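Local coordinates for SmhB (Serratia marcescens, PDB 6ZZ5), which serves as the B component of Smh, a tripartite alpha-pore-forming toxin, and is captured here in its soluble form, at residues 60-72 and 123-137. Residues are numbered along the deposited sequence; the frame is centred on the assembly and turned at random. Where two conformers were deposited one is given.
With SO4 (sulfate ion), chain E.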
loop_
_atom_site.group_PDB
_atom_site.type_symbol
_atom_site.label_atom_id
_atom_site.label_comp_id
_atom_site.label_asym_id
_atom_site.label_seq_id
_atom_site.Cartn_x
_atom_site.Cartn_y
_atom_site.Cartn_z
ATOM N N HIS A 60 -15.087 0.411 0.221
ATOM C CA HIS A 60 -13.914 0.422 -0.675
ATOM C C HIS A 60 -12.697 -0.148 0.082
ATOM O O HIS A 60 -11.967 -0.929 -0.492
ATOM C CB HIS A 60 -13.601 1.854 -1.196
ATOM C CG HIS A 60 -14.612 2.402 -2.130
ATOM N ND1 HIS A 60 -15.215 1.622 -3.114
ATOM C CD2 HIS A 60 -15.179 3.623 -2.188
ATOM C CE1 HIS A 60 -16.083 2.356 -3.768
ATOM N NE2 HIS A 60 -16.110 3.603 -3.195
ATOM N N ALA A 61 -12.473 0.280 1.332
ATOM C CA ALA A 61 -11.406 -0.176 2.243
ATOM C C ALA A 61 -11.541 -1.690 2.455
ATOM O O ALA A 61 -10.493 -2.384 2.373
ATOM C CB ALA A 61 -11.507 0.540 3.564
ATOM N N GLU A 62 -12.760 -2.163 2.736
ATOM C CA GLU A 62 -13.043 -3.614 2.943
ATOM C C GLU A 62 -12.720 -4.363 1.646
ATOM O O GLU A 62 -12.167 -5.488 1.695
ATOM C CB GLU A 62 -14.507 -3.828 3.328
ATOM C CG GLU A 62 -14.888 -5.280 3.551
ATOM C CD GLU A 62 -14.391 -5.845 4.868
ATOM O OE1 GLU A 62 -13.515 -5.186 5.505
ATOM O OE2 GLU A 62 -14.856 -6.969 5.255
ATOM N N HIS A 63 -13.082 -3.804 0.505
ATOM C CA HIS A 63 -12.810 -4.470 -0.801
ATOM C C HIS A 63 -11.281 -4.631 -0.970
ATOM O O HIS A 63 -10.795 -5.716 -1.326
ATOM C CB HIS A 63 -13.479 -3.698 -1.917
ATOM C CG HIS A 63 -13.173 -4.252 -3.265
ATOM N ND1 HIS A 63 -13.353 -5.619 -3.569
ATOM C CD2 HIS A 63 -12.691 -3.652 -4.373
ATOM C CE1 HIS A 63 -13.015 -5.808 -4.829
ATOM N NE2 HIS A 63 -12.596 -4.608 -5.330
ATOM N N TYR A 64 -10.519 -3.584 -0.686
ATOM C CA TYR A 64 -9.047 -3.681 -0.722
ATOM C C TYR A 64 -8.607 -4.818 0.205
ATOM O O TYR A 64 -7.851 -5.746 -0.220
ATOM C CB TYR A 64 -8.327 -2.373 -0.359
ATOM C CG TYR A 64 -6.859 -2.667 -0.433
ATOM C CD1 TYR A 64 -6.200 -2.670 -1.651
ATOM C CD2 TYR A 64 -6.157 -3.029 0.694
ATOM C CE1 TYR A 64 -4.874 -3.065 -1.730
ATOM C CE2 TYR A 64 -4.821 -3.357 0.637
ATOM C CZ TYR A 64 -4.197 -3.429 -0.594
ATOM O OH TYR A 64 -2.885 -3.823 -0.703
ATOM N N LEU A 65 -9.041 -4.754 1.469
ATOM C CA LEU A 65 -8.488 -5.624 2.535
ATOM C C LEU A 65 -8.836 -7.080 2.208
ATOM O O LEU A 65 -7.963 -7.937 2.394
ATOM C CB LEU A 65 -9.039 -5.231 3.902
ATOM C CG LEU A 65 -8.510 -3.907 4.473
ATOM C CD1 LEU A 65 -9.264 -3.523 5.759
ATOM C CD2 LEU A 65 -7.026 -4.021 4.811
ATOM N N LYS A 66 -10.069 -7.348 1.794
ATOM C CA LYS A 66 -10.616 -8.711 1.718
ATOM C C LYS A 66 -10.276 -9.288 0.351
ATOM O O LYS A 66 -10.052 -10.513 0.227
ATOM C CB LYS A 66 -12.125 -8.747 2.031
ATOM C CG LYS A 66 -12.512 -8.513 3.490
ATOM C CD LYS A 66 -11.797 -9.407 4.545
ATOM C CE LYS A 66 -11.957 -8.991 6.006
ATOM N NZ LYS A 66 -10.728 -8.368 6.577
ATOM N N ASP A 67 -10.229 -8.473 -0.690
ATOM C CA ASP A 67 -10.242 -9.064 -2.054
ATOM C C ASP A 67 -8.913 -8.759 -2.717
ATOM O O ASP A 67 -8.588 -9.426 -3.676
ATOM C CB ASP A 67 -11.435 -8.562 -2.881
ATOM C CG ASP A 67 -12.782 -8.814 -2.260
ATOM O OD1 ASP A 67 -12.992 -9.932 -1.744
ATOM O OD2 ASP A 67 -13.606 -7.903 -2.291
ATOM N N ILE A 68 -8.202 -7.709 -2.309
ATOM C CA ILE A 68 -7.002 -7.317 -3.098
ATOM C C ILE A 68 -5.733 -7.676 -2.344
ATOM O O ILE A 68 -4.821 -8.299 -2.996
ATOM C CB ILE A 68 -7.060 -5.840 -3.545
ATOM C CG1 ILE A 68 -8.354 -5.573 -4.308
ATOM C CG2 ILE A 68 -5.803 -5.471 -4.319
ATOM C CD1 ILE A 68 -8.521 -4.128 -4.710
ATOM N N GLN A 69 -5.616 -7.297 -1.066
ATOM C CA GLN A 69 -4.421 -7.673 -0.271
ATOM C C GLN A 69 -4.063 -9.159 -0.484
ATOM O O GLN A 69 -2.860 -9.462 -0.585
ATOM C CB GLN A 69 -4.608 -7.340 1.210
ATOM C CG GLN A 69 -3.380 -7.563 2.079
ATOM C CD GLN A 69 -2.317 -6.499 2.004
ATOM O OE1 GLN A 69 -2.418 -5.534 1.259
ATOM N NE2 GLN A 69 -1.259 -6.668 2.769
ATOM N N PRO A 70 -4.991 -10.141 -0.380
ATOM C CA PRO A 70 -4.647 -11.563 -0.589
ATOM C C PRO A 70 -4.021 -11.857 -1.961
ATOM O O PRO A 70 -3.144 -12.759 -2.034
ATOM C CB PRO A 70 -5.947 -12.360 -0.422
ATOM C CG PRO A 70 -6.812 -11.407 0.378
ATOM C CD PRO A 70 -6.426 -10.006 -0.074
ATOM N N LEU A 71 -4.347 -11.069 -2.984
ATOM C CA LEU A 71 -3.772 -11.199 -4.346
ATOM C C LEU A 71 -2.331 -10.725 -4.335
ATOM O O LEU A 71 -1.501 -11.285 -5.128
ATOM C CB LEU A 71 -4.588 -10.463 -5.408
ATOM C CG LEU A 71 -6.049 -10.909 -5.540
ATOM C CD1 LEU A 71 -6.749 -10.046 -6.574
ATOM C CD2 LEU A 71 -6.212 -12.401 -5.825
ATOM N N ILE A 72 -2.023 -9.698 -3.537
ATOM C CA ILE A 72 -0.632 -9.198 -3.467
ATOM C C ILE A 72 0.229 -10.272 -2.768
ATOM O O ILE A 72 1.327 -10.577 -3.218
ATOM C CB ILE A 72 -0.632 -7.786 -2.869
ATOM C CG1 ILE A 72 -1.325 -6.844 -3.871
ATOM C CG2 ILE A 72 0.790 -7.365 -2.582
ATOM C CD1 ILE A 72 -1.730 -5.529 -3.371
ATOM N N THR A 123 -4.867 -8.550 -10.888
ATOM C CA THR A 123 -4.634 -7.703 -9.700
ATOM C C THR A 123 -4.585 -6.227 -10.111
ATOM O O THR A 123 -5.277 -5.418 -9.475
ATOM C CB THR A 123 -3.381 -8.152 -8.940
ATOM O OG1 THR A 123 -3.638 -9.500 -8.537
ATOM C CG2 THR A 123 -3.138 -7.316 -7.708
ATOM N N ARG A 124 -3.784 -5.902 -11.115
ATOM C CA ARG A 124 -3.659 -4.519 -11.637
ATOM C C ARG A 124 -5.038 -3.993 -12.041
ATOM O O ARG A 124 -5.354 -2.804 -11.743
ATOM C CB ARG A 124 -2.705 -4.458 -12.826
ATOM C CG ARG A 124 -2.679 -3.078 -13.477
ATOM C CD ARG A 124 -1.738 -2.945 -14.655
ATOM N NE ARG A 124 -1.903 -4.048 -15.575
ATOM C CZ ARG A 124 -2.876 -4.161 -16.466
ATOM N NH1 ARG A 124 -3.802 -3.224 -16.583
ATOM N NH2 ARG A 124 -2.918 -5.216 -17.258
ATOM N N ARG A 125 -5.820 -4.789 -12.759
ATOM C CA ARG A 125 -7.143 -4.342 -13.234
ATOM C C ARG A 125 -8.083 -4.152 -12.030
ATOM O O ARG A 125 -8.882 -3.197 -12.023
ATOM C CB ARG A 125 -7.766 -5.317 -14.220
ATOM C CG ARG A 125 -7.103 -5.461 -15.583
ATOM C CD ARG A 125 -7.731 -6.681 -16.317
ATOM N NE ARG A 125 -6.827 -6.954 -17.404
ATOM C CZ ARG A 125 -6.131 -8.054 -17.624
ATOM N NH1 ARG A 125 -6.344 -9.164 -16.958
ATOM N NH2 ARG A 125 -5.309 -8.070 -18.654
ATOM N N THR A 126 -8.033 -5.023 -11.029
ATOM C CA THR A 126 -8.917 -4.948 -9.861
ATOM C C THR A 126 -8.585 -3.663 -9.077
ATOM O O THR A 126 -9.546 -2.906 -8.699
ATOM C CB THR A 126 -8.816 -6.181 -8.958
ATOM O OG1 THR A 126 -9.140 -7.280 -9.803
ATOM C CG2 THR A 126 -9.781 -6.123 -7.797
ATOM N N ILE A 127 -7.315 -3.397 -8.852
ATOM C CA ILE A 127 -6.929 -2.167 -8.087
ATOM C C ILE A 127 -7.212 -0.933 -8.960
ATOM O O ILE A 127 -7.599 0.093 -8.384
ATOM C CB ILE A 127 -5.490 -2.233 -7.494
ATOM C CG1 ILE A 127 -5.219 -1.119 -6.476
ATOM C CG2 ILE A 127 -4.396 -2.165 -8.544
ATOM C CD1 ILE A 127 -6.222 -0.953 -5.409
ATOM N N GLY A 128 -7.035 -1.015 -10.276
ATOM C CA GLY A 128 -7.406 0.030 -11.242
ATOM C C GLY A 128 -8.881 0.397 -11.130
ATOM O O GLY A 128 -9.216 1.604 -11.082
ATOM N N SER A 129 -9.759 -0.587 -11.017
ATOM C CA SER A 129 -11.232 -0.357 -10.919
ATOM C C SER A 129 -11.527 0.321 -9.577
ATOM O O SER A 129 -12.344 1.243 -9.528
ATOM C CB SER A 129 -12.016 -1.633 -11.028
ATOM O OG SER A 129 -11.930 -2.130 -12.333
ATOM N N LEU A 130 -10.838 -0.102 -8.530
ATOM C CA LEU A 130 -11.057 0.439 -7.171
ATOM C C LEU A 130 -10.576 1.897 -7.150
ATOM O O LEU A 130 -11.301 2.745 -6.634
ATOM C CB LEU A 130 -10.338 -0.405 -6.128
ATOM C CG LEU A 130 -10.359 0.208 -4.721
ATOM C CD1 LEU A 130 -11.804 0.368 -4.214
ATOM C CD2 LEU A 130 -9.489 -0.577 -3.765
ATOM N N ASN A 131 -9.410 2.172 -7.737
ATOM C CA ASN A 131 -8.867 3.545 -7.892
ATOM C C ASN A 131 -9.899 4.396 -8.604
ATOM O O ASN A 131 -10.144 5.526 -8.162
ATOM C CB ASN A 131 -7.506 3.530 -8.576
ATOM C CG ASN A 131 -6.842 4.875 -8.584
ATOM O OD1 ASN A 131 -6.842 5.578 -7.572
ATOM N ND2 ASN A 131 -6.210 5.181 -9.705
ATOM N N ASP A 132 -10.464 3.904 -9.700
ATOM C CA ASP A 132 -11.439 4.685 -10.510
ATOM C C ASP A 132 -12.652 5.027 -9.644
ATOM O O ASP A 132 -13.061 6.216 -9.616
ATOM C CB ASP A 132 -11.843 3.951 -11.796
ATOM C CG ASP A 132 -10.677 3.832 -12.768
ATOM O OD1 ASP A 132 -9.720 4.588 -12.592
ATOM O OD2 ASP A 132 -10.738 2.950 -13.682
ATOM N N LYS A 133 -13.211 4.060 -8.920
ATOM C CA LYS A 133 -14.404 4.317 -8.081
ATOM C C LYS A 133 -14.039 5.338 -6.980
ATOM O O LYS A 133 -14.865 6.206 -6.694
ATOM C CB LYS A 133 -14.894 3.036 -7.427
ATOM C CG LYS A 133 -15.427 2.020 -8.409
ATOM C CD LYS A 133 -15.860 0.742 -7.709
ATOM C CE LYS A 133 -16.032 -0.407 -8.677
ATOM N NZ LYS A 133 -17.207 -1.219 -8.300
ATOM N N LEU A 134 -12.820 5.240 -6.427
ATOM C CA LEU A 134 -12.340 6.116 -5.341
ATOM C C LEU A 134 -12.162 7.541 -5.909
ATOM O O LEU A 134 -12.452 8.518 -5.177
ATOM C CB LEU A 134 -11.055 5.575 -4.719
ATOM C CG LEU A 134 -11.236 4.457 -3.694
ATOM C CD1 LEU A 134 -9.891 3.796 -3.405
ATOM C CD2 LEU A 134 -11.895 4.986 -2.411
ATOM N N ILE A 135 -11.738 7.673 -7.157
ATOM C CA ILE A 135 -11.574 9.007 -7.820
ATOM C C ILE A 135 -12.974 9.646 -7.856
ATOM O O ILE A 135 -13.150 10.788 -7.352
ATOM C CB ILE A 135 -10.920 8.914 -9.201
ATOM C CG1 ILE A 135 -9.456 8.520 -9.054
ATOM C CG2 ILE A 135 -11.062 10.242 -9.961
ATOM C CD1 ILE A 135 -8.800 8.063 -10.312
ATOM N N ILE A 136 -13.967 8.883 -8.322
ATOM C CA ILE A 136 -15.336 9.428 -8.520
ATOM C C ILE A 136 -15.856 9.772 -7.124
ATOM O O ILE A 136 -16.341 10.939 -6.890
ATOM C CB ILE A 136 -16.194 8.411 -9.286
ATOM C CG1 ILE A 136 -15.709 8.222 -10.728
ATOM C CG2 ILE A 136 -17.667 8.795 -9.291
ATOM C CD1 ILE A 136 -15.987 6.814 -11.274
ATOM N N ASP A 137 -15.823 8.794 -6.234
ATOM C CA ASP A 137 -16.530 8.934 -4.931
ATOM C C ASP A 137 -15.841 10.035 -4.112
ATOM O O ASP A 137 -16.554 10.847 -3.530
ATOM C CB ASP A 137 -16.700 7.605 -4.161
ATOM C CG ASP A 137 -17.703 6.632 -4.760
ATOM O OD1 ASP A 137 -18.500 7.036 -5.627
ATOM O OD2 ASP A 137 -17.602 5.453 -4.443
HETATM S S SO4 E . -5.765 -4.314 -19.790
HETATM O O1 SO4 E . -6.910 -5.018 -19.249
HETATM O O2 SO4 E . -4.742 -5.261 -20.150
HETATM O O3 SO4 E . -6.156 -3.562 -20.958
HETATM O O4 SO4 E . -5.278 -3.406 -18.792
HETATM O O HOH W 1 -12.007 -3.501 -7.698
HETATM O O HOH W 2 -1.221 -10.376 -7.915
#
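His60 reaches over from helix 44-92 and gives its NE2 hydrogen to Asp137 OD2 of helix 99-151 (2.7 Å, 161°). The carboxylate oxygen lies in the ring plane and accepts through its anti lone pair, with ring and carboxylate nearly coplanar. As a knob, the imidazole fits among Leu130, Lys133, Leu134 and Asp137; Leu134 CD2 packs 3.6 Å from His60 CD2. His63 is fixed at both nitrogens: ND1 donates to Asp67 OD2 one turn on (2.6 Å), while NE2 meets a water that donates to Thr126 O. A second water bridges Leu71 O and Thr123 OG1, the latter also bonded to Val119 O. The apolar packing centres on Leu130, a knob among His60, His63, Tyr64 and Ile68. Chi1 of 172° turns its CG anti to the backbone N, and from there the two methyls diverge: CD1 lies 3.8 Å from His60 CB, and CD2 an equal 3.8 Å from Ile68 CD1. Ile68 CG1 rests on Thr126 CG2 (3.8 Å). Tyr64 also packs against helix 4-30. The axes of segments 60-72 and 123-137 run roughly antiparallel (154°), 10.4 Å apart at closest approach, with reciprocal knobs-into-holes packing, as in helical bundles and coiled coils, here between two long helices of the HBL-family bundle.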